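Local coordinates for protein hydrogenase maturation factor (PDB 3VTH) that probably transfers the carbamoyl group of carbamoyl phosphate to the C-terminal cysteine of HypE at the expense of ATP, during maturation of [NiFe]-hydrogenases, at residues A33-L38 with I64-E69; G103-S108 with E147-D152; V254-V259 with E291-G296; A486-C491 with L523-K528; T554-I559 with K567-Q572. All coordinates share one frame; numbering follows the deposited sequence.

Interaction 1: A33-L38 with I64-E69; sequences AQKYNL and IREIKE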
# COMPACT_ATOMS: atom_id res chain seq x y z
N ALA A 33 10.04 17.07 -31.52
CA ALA A 33 9.93 16.85 -32.98
C ALA A 33 10.16 18.17 -33.74
O ALA A 33 10.85 18.19 -34.76
CB ALA A 33 8.59 16.25 -33.35
N GLN A 34 9.58 19.26 -33.24
CA GLN A 34 9.80 20.58 -33.86
C GLN A 34 11.26 21.01 -33.73
O GLN A 34 11.85 21.57 -34.66
CB GLN A 34 8.88 21.64 -33.23
CG GLN A 34 7.41 21.29 -33.27
CD GLN A 34 6.64 22.04 -34.34
OE1 GLN A 34 6.53 23.27 -34.30
NE2 GLN A 34 6.06 21.30 -35.27
N LYS A 35 11.85 20.73 -32.57
CA LYS A 35 13.23 21.10 -32.28
C LYS A 35 14.19 20.46 -33.28
O LYS A 35 15.15 21.09 -33.72
CB LYS A 35 13.59 20.63 -30.87
CG LYS A 35 14.90 21.17 -30.32
CD LYS A 35 15.21 20.49 -29.00
CE LYS A 35 16.64 20.80 -28.53
NZ LYS A 35 16.94 19.95 -27.34
N TYR A 36 13.93 19.20 -33.62
CA TYR A 36 14.78 18.47 -34.54
C TYR A 36 14.22 18.42 -35.96
O TYR A 36 14.58 17.55 -36.76
CB TYR A 36 15.07 17.06 -33.98
CG TYR A 36 15.81 17.10 -32.66
CD1 TYR A 36 17.11 17.61 -32.59
CD2 TYR A 36 15.22 16.63 -31.49
CE1 TYR A 36 17.80 17.66 -31.37
CE2 TYR A 36 15.89 16.68 -30.27
CZ TYR A 36 17.18 17.20 -30.23
OH TYR A 36 17.86 17.24 -29.04
N ASN A 37 13.34 19.36 -36.28
CA ASN A 37 12.79 19.49 -37.63
C ASN A 37 12.27 18.17 -38.21
O ASN A 37 12.57 17.82 -39.35
CB ASN A 37 13.82 20.13 -38.57
CG ASN A 37 14.20 21.53 -38.12
OD1 ASN A 37 13.35 22.40 -38.00
ND2 ASN A 37 15.49 21.74 -37.86
N LEU A 38 11.49 17.45 -37.41
CA LEU A 38 10.85 16.23 -37.87
C LEU A 38 9.38 16.49 -38.19
O LEU A 38 8.74 17.33 -37.57
CB LEU A 38 10.97 15.12 -36.82
CG LEU A 38 12.40 14.81 -36.38
CD1 LEU A 38 12.40 13.75 -35.26
CD2 LEU A 38 13.28 14.36 -37.56
N ILE A 64 15.14 10.50 -30.56
CA ILE A 64 15.03 9.26 -29.78
C ILE A 64 15.84 9.35 -28.48
O ILE A 64 15.37 8.95 -27.41
CB ILE A 64 15.44 8.02 -30.61
CG1 ILE A 64 14.43 7.75 -31.73
CG2 ILE A 64 15.61 6.78 -29.72
CD1 ILE A 64 14.87 6.64 -32.73
N ARG A 65 17.05 9.89 -28.59
CA ARG A 65 17.94 10.09 -27.45
C ARG A 65 17.31 11.01 -26.40
O ARG A 65 17.43 10.76 -25.20
CB ARG A 65 19.27 10.67 -27.93
CG ARG A 65 20.43 10.51 -26.97
CD ARG A 65 21.78 10.81 -27.68
NE ARG A 65 21.84 12.19 -28.19
CZ ARG A 65 22.00 12.54 -29.47
NH1 ARG A 65 22.15 11.63 -30.43
NH2 ARG A 65 22.03 13.83 -29.78
N GLU A 66 16.63 12.08 -26.85
CA GLU A 66 15.92 12.97 -25.91
C GLU A 66 14.83 12.23 -25.15
O GLU A 66 14.69 12.40 -23.94
CB GLU A 66 15.35 14.20 -26.60
CG GLU A 66 16.20 15.45 -26.47
CD GLU A 66 15.94 16.20 -25.17
OE1 GLU A 66 14.82 16.74 -25.01
OE2 GLU A 66 16.85 16.26 -24.32
N ILE A 67 14.06 11.40 -25.86
CA ILE A 67 13.03 10.60 -25.21
C ILE A 67 13.65 9.68 -24.16
O ILE A 67 13.17 9.63 -23.02
CB ILE A 67 12.20 9.79 -26.20
CG1 ILE A 67 11.35 10.71 -27.08
CG2 ILE A 67 11.29 8.82 -25.44
CD1 ILE A 67 10.69 10.03 -28.26
N LYS A 68 14.71 8.97 -24.53
CA LYS A 68 15.38 8.03 -23.63
C LYS A 68 16.03 8.75 -22.44
O LYS A 68 16.01 8.24 -21.32
CB LYS A 68 16.42 7.17 -24.38
CG LYS A 68 15.81 6.28 -25.49
CD LYS A 68 16.87 5.54 -26.29
CE LYS A 68 16.28 4.36 -27.05
NZ LYS A 68 17.30 3.68 -27.92
N GLU A 69 16.60 9.93 -22.69
CA GLU A 69 17.38 10.65 -21.67
C GLU A 69 16.57 11.50 -20.70
O GLU A 69 16.87 11.54 -19.51
CB GLU A 69 18.46 11.52 -22.32
CG GLU A 69 19.76 10.79 -22.57
CD GLU A 69 20.75 11.59 -23.41
OE1 GLU A 69 20.59 12.83 -23.51
OE2 GLU A 69 21.68 10.98 -23.96
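E66 reaches across to Y36 with the middle of its side chain, not with its charged end. From CB, which points toward segment 33-38, the first torsion of -98° lies off the usual staggered positions and delivers CG to the phenol. CG of E66 is 3.5 Å from OH of Y36 and 4.0 Å from CE2 of Y36, arriving at the edge of the ring and near its plane. This is a van der Waals contact of a methylene with the phenol end, and the two side chains stand at about a right angle to each other. Both helices, 25-35 and 57-69, lie in the acylphosphatase domain, whose first four strands, in the order 4-1-3-2, are those of the ferredoxin-like fold. The contact joins them at the surface, while L38 and I67 help fill the space deeper between them. Beyond CG the chain of E66 bends at chi2, -84°, and the carboxylate turns aside, its plane 55° from that of the ring. OE1 of E66 stays 4.5 Å from NZ of K35: opposite charges that probably attract, yet too far apart for a salt bridge. OE1 also takes a weak hydrogen bond from N70. K35, fully extended, lays its CD above one face of the Y36 ring, near the rim, and gives its NZ in a weak 3.3 Å hydrogen bond to OH of Y36.

Interaction 2: G103-S108 with E147-D152; sequences GFVPVS and EDIPYD
I149 and V105 lie alongside each other, pointing opposite ways, each pressing a branch against the flank of the other. On V105 the touching atom is CG1, which lies between the backbone N and the carbonyl carbon (chi1 60°) and is 3.9 Å from CG1 of I149. That one methyl is in reach of much of the isoleucine: CB and CD1 of I149 are as close, at 3.9 and 4.0 Å from CG1 of V105. V107 comes in at a slant from farther along its segment, and its CG2 sits 3.9 Å from CG2 of I149. Thus I149 spreads its two branches over two valines, CG1 and CD1 to V105 alone, CG2 to both. Cut back to an alanine, I149 would probably leave a gap facing both V105 and V107, since every atom that touches V107 and most of those that touch V105 would be missing. All three side chains are buried, and no hydrogen bond runs between the segments. Beside them, a cis peptide bond leads into P150, and D152 forms a salt bridge with R26, a predicted active-site residue of the acylphosphatase domain; Y151 N is hydrogen-bonded to Q21. The segments flank the first Cys4 zinc module, C114, C117, C136 and C139, and the three residues form a small apolar cluster where the chain enters and leaves that zinc finger, beside the acylphosphatase domain.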
# COMPACT_ATOMS: atom_id res chain seq x y z
N GLY A 103 -5.46 -2.83 -27.53
CA GLY A 103 -4.48 -3.29 -26.57
C GLY A 103 -4.82 -2.94 -25.12
O GLY A 103 -5.96 -2.83 -24.77
N PHE A 104 -3.81 -2.77 -24.31
CA PHE A 104 -3.99 -2.29 -22.96
C PHE A 104 -2.80 -1.49 -22.55
O PHE A 104 -1.74 -1.64 -23.08
CB PHE A 104 -4.20 -3.44 -21.98
CG PHE A 104 -2.98 -4.25 -21.74
CD1 PHE A 104 -2.53 -5.11 -22.68
CD2 PHE A 104 -2.26 -4.09 -20.61
CE1 PHE A 104 -1.42 -5.82 -22.49
CE2 PHE A 104 -1.15 -4.80 -20.41
CZ PHE A 104 -0.72 -5.66 -21.35
N VAL A 105 -3.00 -0.59 -21.60
CA VAL A 105 -1.95 0.31 -21.18
C VAL A 105 -2.05 0.57 -19.68
O VAL A 105 -3.16 0.69 -19.14
CB VAL A 105 -1.98 1.65 -21.99
CG1 VAL A 105 -3.31 2.37 -21.80
CG2 VAL A 105 -0.80 2.57 -21.61
N PRO A 106 -0.91 0.62 -18.98
CA PRO A 106 -0.94 1.02 -17.58
C PRO A 106 -1.54 2.44 -17.40
O PRO A 106 -1.55 3.23 -18.35
CB PRO A 106 0.54 1.03 -17.19
CG PRO A 106 1.15 -0.03 -18.09
CD PRO A 106 0.42 0.12 -19.40
N VAL A 107 -2.02 2.72 -16.18
CA VAL A 107 -2.62 4.00 -15.81
C VAL A 107 -1.77 4.63 -14.70
O VAL A 107 -1.36 3.94 -13.75
CB VAL A 107 -4.10 3.82 -15.37
CG1 VAL A 107 -4.66 5.06 -14.64
CG2 VAL A 107 -4.99 3.51 -16.61
N SER A 108 -1.50 5.92 -14.83
CA SER A 108 -0.73 6.66 -13.84
C SER A 108 -1.43 6.71 -12.48
O SER A 108 -2.64 6.91 -12.42
CB SER A 108 -0.45 8.09 -14.30
OG SER A 108 0.31 8.80 -13.30
N GLU A 147 -11.90 7.13 -16.43
CA GLU A 147 -12.96 6.16 -16.67
C GLU A 147 -12.54 5.05 -17.62
O GLU A 147 -13.11 3.96 -17.58
CB GLU A 147 -14.19 6.85 -17.26
CG GLU A 147 -14.73 8.02 -16.45
CD GLU A 147 -15.89 8.71 -17.14
OE1 GLU A 147 -16.11 8.47 -18.35
OE2 GLU A 147 -16.58 9.50 -16.48
N ASP A 148 -11.58 5.34 -18.49
CA ASP A 148 -11.26 4.49 -19.62
C ASP A 148 -10.01 5.05 -20.27
O ASP A 148 -9.62 6.19 -19.99
CB ASP A 148 -12.42 4.52 -20.64
CG ASP A 148 -12.43 3.32 -21.60
OD1 ASP A 148 -11.65 2.36 -21.42
OD2 ASP A 148 -13.23 3.35 -22.56
N ILE A 149 -9.38 4.24 -21.13
CA ILE A 149 -8.21 4.65 -21.90
C ILE A 149 -8.58 4.49 -23.36
O ILE A 149 -9.61 3.87 -23.64
CB ILE A 149 -6.95 3.82 -21.52
CG1 ILE A 149 -7.16 2.30 -21.75
CG2 ILE A 149 -6.56 4.09 -20.09
CD1 ILE A 149 -6.99 1.84 -23.20
N PRO A 150 -7.79 5.06 -24.31
CA PRO A 150 -6.61 5.89 -24.17
C PRO A 150 -6.93 7.16 -23.39
O PRO A 150 -8.01 7.74 -23.56
CB PRO A 150 -6.24 6.25 -25.61
CG PRO A 150 -6.85 5.22 -26.45
CD PRO A 150 -8.10 4.77 -25.72
N TYR A 151 -6.00 7.57 -22.54
CA TYR A 151 -6.18 8.76 -21.70
C TYR A 151 -6.43 10.00 -22.57
O TYR A 151 -5.69 10.28 -23.50
CB TYR A 151 -4.96 8.97 -20.80
CG TYR A 151 -4.96 10.25 -20.00
CD1 TYR A 151 -4.27 11.38 -20.44
CD2 TYR A 151 -5.65 10.34 -18.78
CE1 TYR A 151 -4.25 12.56 -19.70
CE2 TYR A 151 -5.64 11.52 -18.02
CZ TYR A 151 -4.93 12.62 -18.49
OH TYR A 151 -4.90 13.78 -17.76
N ASP A 152 -7.53 10.69 -22.27
CA ASP A 152 -7.89 11.97 -22.88
C ASP A 152 -8.90 12.60 -21.93
O ASP A 152 -9.55 11.90 -21.19
CB ASP A 152 -8.57 11.76 -24.24
CG ASP A 152 -7.58 11.70 -25.38
OD1 ASP A 152 -6.66 12.55 -25.45
OD2 ASP A 152 -7.72 10.79 -26.22

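Interaction 3: V254-V259 with E291-G296; sequences VMMRDV and EKLAKG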
# COMPACT_ATOMS: atom_id res chain seq x y z
N VAL A 254 -1.48 11.97 10.56
CA VAL A 254 -1.59 13.42 10.68
C VAL A 254 -0.93 14.07 9.46
O VAL A 254 0.07 13.57 8.95
CB VAL A 254 -0.94 13.89 12.02
CG1 VAL A 254 -0.81 15.40 12.09
CG2 VAL A 254 -1.78 13.42 13.22
N MET A 255 -1.54 15.14 8.97
CA MET A 255 -0.95 15.96 7.93
C MET A 255 -0.24 17.16 8.55
O MET A 255 -0.82 17.87 9.37
CB MET A 255 -2.00 16.46 6.94
CG MET A 255 -1.40 17.27 5.80
SD MET A 255 -2.61 17.80 4.56
CE MET A 255 -2.89 16.26 3.70
N MET A 256 1.01 17.38 8.16
CA MET A 256 1.77 18.55 8.60
C MET A 256 2.15 19.39 7.39
O MET A 256 2.12 18.89 6.27
CB MET A 256 3.00 18.12 9.37
CG MET A 256 2.63 17.26 10.58
SD MET A 256 3.97 17.14 11.76
CE MET A 256 3.27 15.92 12.88
N ARG A 257 2.51 20.64 7.61
CA ARG A 257 2.67 21.59 6.52
C ARG A 257 3.93 21.36 5.68
O ARG A 257 3.89 21.53 4.46
CB ARG A 257 2.59 23.04 7.03
CG ARG A 257 3.74 23.48 7.90
CD ARG A 257 3.36 24.59 8.87
NE ARG A 257 2.93 25.82 8.20
CZ ARG A 257 1.67 26.26 8.17
NH1 ARG A 257 0.69 25.59 8.79
NH2 ARG A 257 1.38 27.39 7.53
N ASP A 258 5.02 20.95 6.32
CA ASP A 258 6.31 20.75 5.62
C ASP A 258 7.27 19.92 6.46
O ASP A 258 6.96 19.59 7.62
CB ASP A 258 6.96 22.10 5.24
CG ASP A 258 7.16 23.03 6.43
OD1 ASP A 258 7.33 22.55 7.58
OD2 ASP A 258 7.16 24.26 6.22
N VAL A 259 8.43 19.60 5.90
CA VAL A 259 9.41 18.75 6.58
C VAL A 259 9.90 19.38 7.88
O VAL A 259 10.11 18.68 8.86
CB VAL A 259 10.60 18.34 5.65
CG1 VAL A 259 11.62 17.50 6.43
CG2 VAL A 259 10.09 17.53 4.45
N GLU A 291 8.68 17.30 20.38
CA GLU A 291 7.33 17.78 20.71
C GLU A 291 6.27 16.68 20.54
O GLU A 291 6.45 15.73 19.77
CB GLU A 291 6.95 18.97 19.82
CG GLU A 291 7.59 20.29 20.23
CD GLU A 291 6.90 21.46 19.55
OE1 GLU A 291 6.05 22.10 20.21
OE2 GLU A 291 7.17 21.72 18.35
N LYS A 292 5.17 16.85 21.27
CA LYS A 292 4.10 15.85 21.31
C LYS A 292 2.80 16.38 20.71
O LYS A 292 2.44 17.52 20.93
CB LYS A 292 3.84 15.42 22.75
CG LYS A 292 4.87 14.44 23.31
CD LYS A 292 4.43 13.92 24.67
CE LYS A 292 5.51 13.09 25.31
NZ LYS A 292 6.51 13.96 25.99
N LEU A 293 2.11 15.54 19.94
CA LEU A 293 0.75 15.84 19.51
C LEU A 293 -0.23 15.52 20.66
O LEU A 293 0.21 15.11 21.74
CB LEU A 293 0.40 15.08 18.22
CG LEU A 293 1.27 15.36 16.98
CD1 LEU A 293 0.93 14.43 15.80
CD2 LEU A 293 1.19 16.83 16.54
N ALA A 294 -1.52 15.72 20.44
CA ALA A 294 -2.54 15.49 21.47
C ALA A 294 -2.63 14.02 21.87
O ALA A 294 -2.25 13.14 21.09
CB ALA A 294 -3.90 15.97 20.97
N LYS A 295 -3.14 13.75 23.07
CA LYS A 295 -3.48 12.38 23.48
C LYS A 295 -4.52 11.78 22.52
O LYS A 295 -5.35 12.50 21.98
CB LYS A 295 -4.01 12.33 24.92
CG LYS A 295 -3.04 12.92 25.95
CD LYS A 295 -3.26 12.38 27.38
CE LYS A 295 -4.39 13.10 28.11
NZ LYS A 295 -4.29 13.00 29.62
N GLY A 296 -4.44 10.47 22.30
CA GLY A 296 -5.38 9.81 21.39
C GLY A 296 -4.98 9.83 19.92
O GLY A 296 -5.76 9.40 19.07
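L293 meets V254 and M256 without any ring or planar group between them; a flat group close by is the phenol of Y265, on helix 259-265, which touches the side chains of both M256 and L293. Across the contact itself everything is methyl against methyl. CD1 of L293 is the one atom that does the touching on its side, 3.9 Å from CG2 of V254 and 4.0 Å from CE of M256. Both pairs meet end on, tip to tip. The leucine gets there because its CG lies anti to the carbonyl carbon and its CD1 continues the chain outward, chi2 173°. M256 matches it with a chain extended beyond CG, chi3 -173°, which puts the terminal methyl at full stretch. V254 is the short partner, meeting the leucine with CG2. No hydrogen bond links the two segments, so the seam rests on apolar packing alone, into which L304 and L233 also press from beside L293. Just downstream, D258 is the N-cap of helix 259-265, its OD1 accepting from E261 N. Strand 254-255 runs between strands 303-307 and 325-329, to which its backbone is hydrogen-bonded. The segment 291-296 belongs to the loop that joins strands 283-287 and 303-307, and L293 pins that loop over the sheet of the YrdC-like domain, with the side chain of V254 about 8 Å from the bound ATP analogue.

Interaction 4: A486-C491 with L523-K528; sequences AHIASC and LVCDLK. With FE (Fe (III) ion), chain I.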
# COMPACT_ATOMS: atom_id res chain seq x y z
N ALA A 486 2.38 -18.03 -0.45
CA ALA A 486 2.05 -16.78 -1.15
C ALA A 486 2.82 -15.56 -0.62
O ALA A 486 3.28 -14.74 -1.42
CB ALA A 486 0.55 -16.52 -1.12
N HIS A 487 2.94 -15.42 0.70
CA HIS A 487 3.77 -14.34 1.29
C HIS A 487 5.20 -14.40 0.73
O HIS A 487 5.75 -13.38 0.28
CB HIS A 487 3.85 -14.44 2.84
CG HIS A 487 2.73 -13.77 3.57
ND1 HIS A 487 2.38 -12.45 3.38
CD2 HIS A 487 1.92 -14.23 4.57
CE1 HIS A 487 1.39 -12.13 4.21
NE2 HIS A 487 1.10 -13.19 4.94
N ILE A 488 5.81 -15.58 0.75
CA ILE A 488 7.19 -15.72 0.26
C ILE A 488 7.27 -15.38 -1.24
O ILE A 488 8.20 -14.67 -1.67
CB ILE A 488 7.78 -17.15 0.54
CG1 ILE A 488 7.76 -17.48 2.03
CG2 ILE A 488 9.22 -17.31 -0.03
CD1 ILE A 488 8.39 -16.40 2.95
N ALA A 489 6.29 -15.85 -2.01
CA ALA A 489 6.27 -15.61 -3.46
C ALA A 489 6.06 -14.13 -3.81
O ALA A 489 6.59 -13.66 -4.82
CB ALA A 489 5.20 -16.45 -4.14
N SER A 490 5.30 -13.41 -2.98
CA SER A 490 5.09 -11.97 -3.20
C SER A 490 6.41 -11.22 -3.19
O SER A 490 6.64 -10.34 -4.03
CB SER A 490 4.07 -11.36 -2.21
OG SER A 490 4.60 -11.17 -0.90
N CYS A 491 7.28 -11.57 -2.25
CA CYS A 491 8.62 -11.00 -2.20
C CYS A 491 9.49 -11.49 -3.38
O CYS A 491 10.16 -10.68 -4.03
CB CYS A 491 9.28 -11.30 -0.86
SG CYS A 491 10.96 -10.68 -0.73
N LEU A 523 9.99 -22.36 5.31
CA LEU A 523 9.76 -23.19 4.15
C LEU A 523 11.01 -23.22 3.31
O LEU A 523 11.86 -22.31 3.39
CB LEU A 523 8.63 -22.58 3.31
CG LEU A 523 7.37 -22.14 4.05
CD1 LEU A 523 6.36 -21.54 3.05
CD2 LEU A 523 6.75 -23.34 4.82
N VAL A 524 11.14 -24.26 2.50
CA VAL A 524 11.97 -24.17 1.32
C VAL A 524 10.98 -24.17 0.16
O VAL A 524 10.20 -25.11 -0.01
CB VAL A 524 12.96 -25.33 1.21
CG1 VAL A 524 13.63 -25.32 -0.16
CG2 VAL A 524 14.00 -25.24 2.34
N CYS A 525 10.97 -23.09 -0.62
CA CYS A 525 10.03 -23.00 -1.72
C CYS A 525 10.55 -22.32 -2.97
O CYS A 525 11.50 -21.53 -2.93
CB CYS A 525 8.73 -22.34 -1.29
SG CYS A 525 8.91 -20.74 -0.51
N ASP A 526 9.92 -22.65 -4.08
CA ASP A 526 10.11 -21.89 -5.31
C ASP A 526 8.74 -21.34 -5.67
O ASP A 526 7.88 -21.26 -4.81
CB ASP A 526 10.72 -22.76 -6.43
CG ASP A 526 9.94 -24.05 -6.69
OD1 ASP A 526 8.74 -24.14 -6.35
OD2 ASP A 526 10.55 -24.99 -7.25
N LEU A 527 8.52 -20.98 -6.93
CA LEU A 527 7.23 -20.42 -7.31
C LEU A 527 6.19 -21.51 -7.60
O LEU A 527 5.04 -21.21 -7.90
CB LEU A 527 7.38 -19.49 -8.53
CG LEU A 527 8.18 -18.18 -8.38
CD1 LEU A 527 8.25 -17.44 -9.71
CD2 LEU A 527 7.58 -17.27 -7.31
N LYS A 528 6.58 -22.78 -7.53
CA LYS A 528 5.62 -23.82 -7.87
C LYS A 528 5.34 -24.85 -6.78
O LYS A 528 4.52 -25.75 -6.98
CB LYS A 528 6.04 -24.53 -9.17
CG LYS A 528 7.45 -25.10 -9.18
CD LYS A 528 7.81 -25.60 -10.60
CE LYS A 528 9.25 -26.08 -10.68
NZ LYS A 528 9.58 -26.60 -12.04
FE FE I . -0.47 -13.43 6.43
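I488 and C525 make the tight part of this contact: CG2 of I488 stands 3.5 Å from SG of C525, and CB of I488 is 3.9 Å from the same sulfur. SG is brought there by its place between the backbone N and the carbonyl carbon, chi1 54°, while the isoleucine offers the branch that lies anti to its own N. The next residue, A489, puts its CB 4.0 Å from CD2 of L527. Packing is looser toward L523, whose CD1 stays 4.4 Å from CG1 of I488. Outward, past L527, the chain comes to the exposed K528, whose backbone N closes an Asx turn onto OD1 of D526 at 2.8 Å, met from above the carboxylate plane. The helix has another duty: NE2 of H487 binds the ferric iron at 2.2 Å, in a site it shares with H483, D507 and D734, and H487 also touches the bound nucleotide analogue. Helix 483-494 lies with I488 on the end of strand 517-525 and A489 on the turn after it. V698 of strand 696-700 also abuts I488, F530 of strand 530-542 backs C525, and helix 737-749 reaches A489 through I744 and L527 through K747.

Interaction 5: T554-I559 with K567-Q572; sequences TALGFI and KNFVEQ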
# COMPACT_ATOMS: atom_id res chain seq x y z
N THR A 554 -5.15 -16.19 24.69
CA THR A 554 -4.05 -16.67 23.87
C THR A 554 -2.91 -17.09 24.78
O THR A 554 -2.33 -18.16 24.59
CB THR A 554 -3.56 -15.60 22.87
OG1 THR A 554 -4.56 -15.42 21.87
CG2 THR A 554 -2.27 -16.06 22.18
N ALA A 555 -2.59 -16.27 25.78
CA ALA A 555 -1.54 -16.61 26.73
C ALA A 555 -1.85 -17.92 27.47
O ALA A 555 -0.97 -18.76 27.65
CB ALA A 555 -1.31 -15.48 27.73
N LEU A 556 -3.10 -18.09 27.91
CA LEU A 556 -3.50 -19.33 28.59
C LEU A 556 -3.31 -20.57 27.70
O LEU A 556 -2.85 -21.63 28.15
CB LEU A 556 -4.95 -19.24 29.08
CG LEU A 556 -5.17 -18.29 30.25
CD1 LEU A 556 -6.64 -18.10 30.50
CD2 LEU A 556 -4.46 -18.82 31.52
N GLY A 557 -3.70 -20.44 26.44
CA GLY A 557 -3.41 -21.46 25.45
C GLY A 557 -1.93 -21.82 25.39
O GLY A 557 -1.57 -22.99 25.39
N PHE A 558 -1.06 -20.81 25.34
CA PHE A 558 0.39 -21.05 25.23
C PHE A 558 0.96 -21.74 26.47
O PHE A 558 1.97 -22.46 26.37
CB PHE A 558 1.15 -19.74 24.93
CG PHE A 558 1.27 -19.43 23.45
CD1 PHE A 558 2.51 -19.34 22.84
CD2 PHE A 558 0.13 -19.27 22.67
CE1 PHE A 558 2.63 -19.06 21.46
CE2 PHE A 558 0.23 -18.98 21.30
CZ PHE A 558 1.50 -18.89 20.70
N ILE A 559 0.32 -21.53 27.62
CA ILE A 559 0.82 -22.08 28.89
C ILE A 559 -0.04 -23.22 29.45
O ILE A 559 0.17 -23.63 30.59
CB ILE A 559 0.99 -20.98 29.98
CG1 ILE A 559 -0.37 -20.38 30.41
CG2 ILE A 559 1.97 -19.92 29.49
CD1 ILE A 559 -0.33 -19.50 31.69
N LYS A 567 1.62 -18.50 38.21
CA LYS A 567 0.65 -18.18 39.26
C LYS A 567 0.08 -16.76 39.22
O LYS A 567 -1.14 -16.60 39.19
CB LYS A 567 1.24 -18.49 40.64
CG LYS A 567 0.39 -18.05 41.84
CD LYS A 567 1.10 -18.41 43.17
CE LYS A 567 0.30 -18.00 44.40
NZ LYS A 567 0.39 -16.54 44.69
N ASN A 568 0.96 -15.76 39.24
CA ASN A 568 0.56 -14.34 39.31
C ASN A 568 -0.32 -13.94 38.12
O ASN A 568 -1.32 -13.23 38.30
CB ASN A 568 1.80 -13.44 39.37
CG ASN A 568 1.47 -12.02 39.82
OD1 ASN A 568 1.13 -11.79 40.98
ND2 ASN A 568 1.59 -11.06 38.91
N PHE A 569 0.07 -14.36 36.92
CA PHE A 569 -0.74 -14.16 35.73
C PHE A 569 -2.10 -14.86 35.82
O PHE A 569 -3.14 -14.23 35.60
CB PHE A 569 0.00 -14.59 34.45
CG PHE A 569 -0.87 -14.56 33.23
CD1 PHE A 569 -1.17 -13.35 32.60
CD2 PHE A 569 -1.40 -15.74 32.72
CE1 PHE A 569 -1.99 -13.30 31.48
CE2 PHE A 569 -2.22 -15.71 31.58
CZ PHE A 569 -2.52 -14.49 30.96
N VAL A 570 -2.11 -16.16 36.11
CA VAL A 570 -3.37 -16.92 36.09
C VAL A 570 -4.35 -16.45 37.18
O VAL A 570 -5.56 -16.41 36.96
CB VAL A 570 -3.18 -18.48 36.13
CG1 VAL A 570 -2.27 -18.96 34.99
CG2 VAL A 570 -2.61 -18.93 37.44
N GLU A 571 -3.83 -16.05 38.34
CA GLU A 571 -4.66 -15.54 39.43
C GLU A 571 -5.44 -14.27 39.11
O GLU A 571 -6.47 -14.02 39.73
CB GLU A 571 -3.83 -15.33 40.69
CG GLU A 571 -3.64 -16.60 41.47
CD GLU A 571 -2.88 -16.39 42.76
OE1 GLU A 571 -2.15 -15.38 42.89
OE2 GLU A 571 -3.01 -17.26 43.66
N GLN A 572 -4.96 -13.50 38.13
CA GLN A 572 -5.61 -12.28 37.66
C GLN A 572 -6.82 -12.60 36.79
O GLN A 572 -7.70 -11.76 36.62
CB GLN A 572 -4.65 -11.42 36.83
CG GLN A 572 -3.54 -10.72 37.62
CD GLN A 572 -2.62 -9.93 36.69
OE1 GLN A 572 -2.88 -8.76 36.37
NE2 GLN A 572 -1.53 -10.56 36.25
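The backbone N of I559 is shared by two carbonyls, A555 O at 3.1 Å and L556 O at 3.2 Å, both bonds weak. The same three residues supply the side chains that meet helix 567-572. No hydrogen bond crosses to that helix, and the partners on it are the ring of F569 and CG1 of V570. A555 comes closest: its CB is 3.6 Å from CZ of F569. L556 sends CD2 to CE2 of the same ring, 3.8 Å away, and I559 brings CD1 to within 4.0 Å of CD2 of F569. All three approach the ring obliquely, spread from its tip back along one side. With CG anti to the backbone N, chi1 172°, the phenyl stretches out from its helix into the space between the two. V570 backs it up: CG1 is 3.9 Å from CD1 of I559, and CD2 of L556 lies a little farther from that methyl. The axes of segments 554-559 and 567-572 come within 11.5 Å, with N-to-C directions 135° from each other, and the two are joined by the intervening loop, whose I563 packs on both L556 and V570. L607 of helix 597-607 also touches F569. Reduced to an alanine, F569 would probably leave A555 with no partner on the second helix and a gap where the ring now stands. Since every cross-contact is apolar, directionless and largely buried, the pair is probably held by shape fit and the exclusion of water, whereas the weak K567-E571 salt bridge stays within its own helix.

How the interactions relate
From the N terminus the five contacts come strictly in series: each closes before the next opens, so none nest or cross. Interaction 1 ties the two helices of the acylphosphatase domain. Interaction 2 closes a loop that holds the first zinc finger, its centre about 24 Å from that of interaction 1. Interaction 3 closes a strand and loop inside the YrdC-like domain, and interaction 4 joins the iron-binding helix to a strand of the second Kae1-like subdomain. Interaction 5 closes the shortest loop, between two neighbouring helices of that subdomain, with nearest atoms about 17 Å from interaction 4. Interactions 1 and 5 lie on opposite sides of the chain's centre, about 72 Å apart between centres.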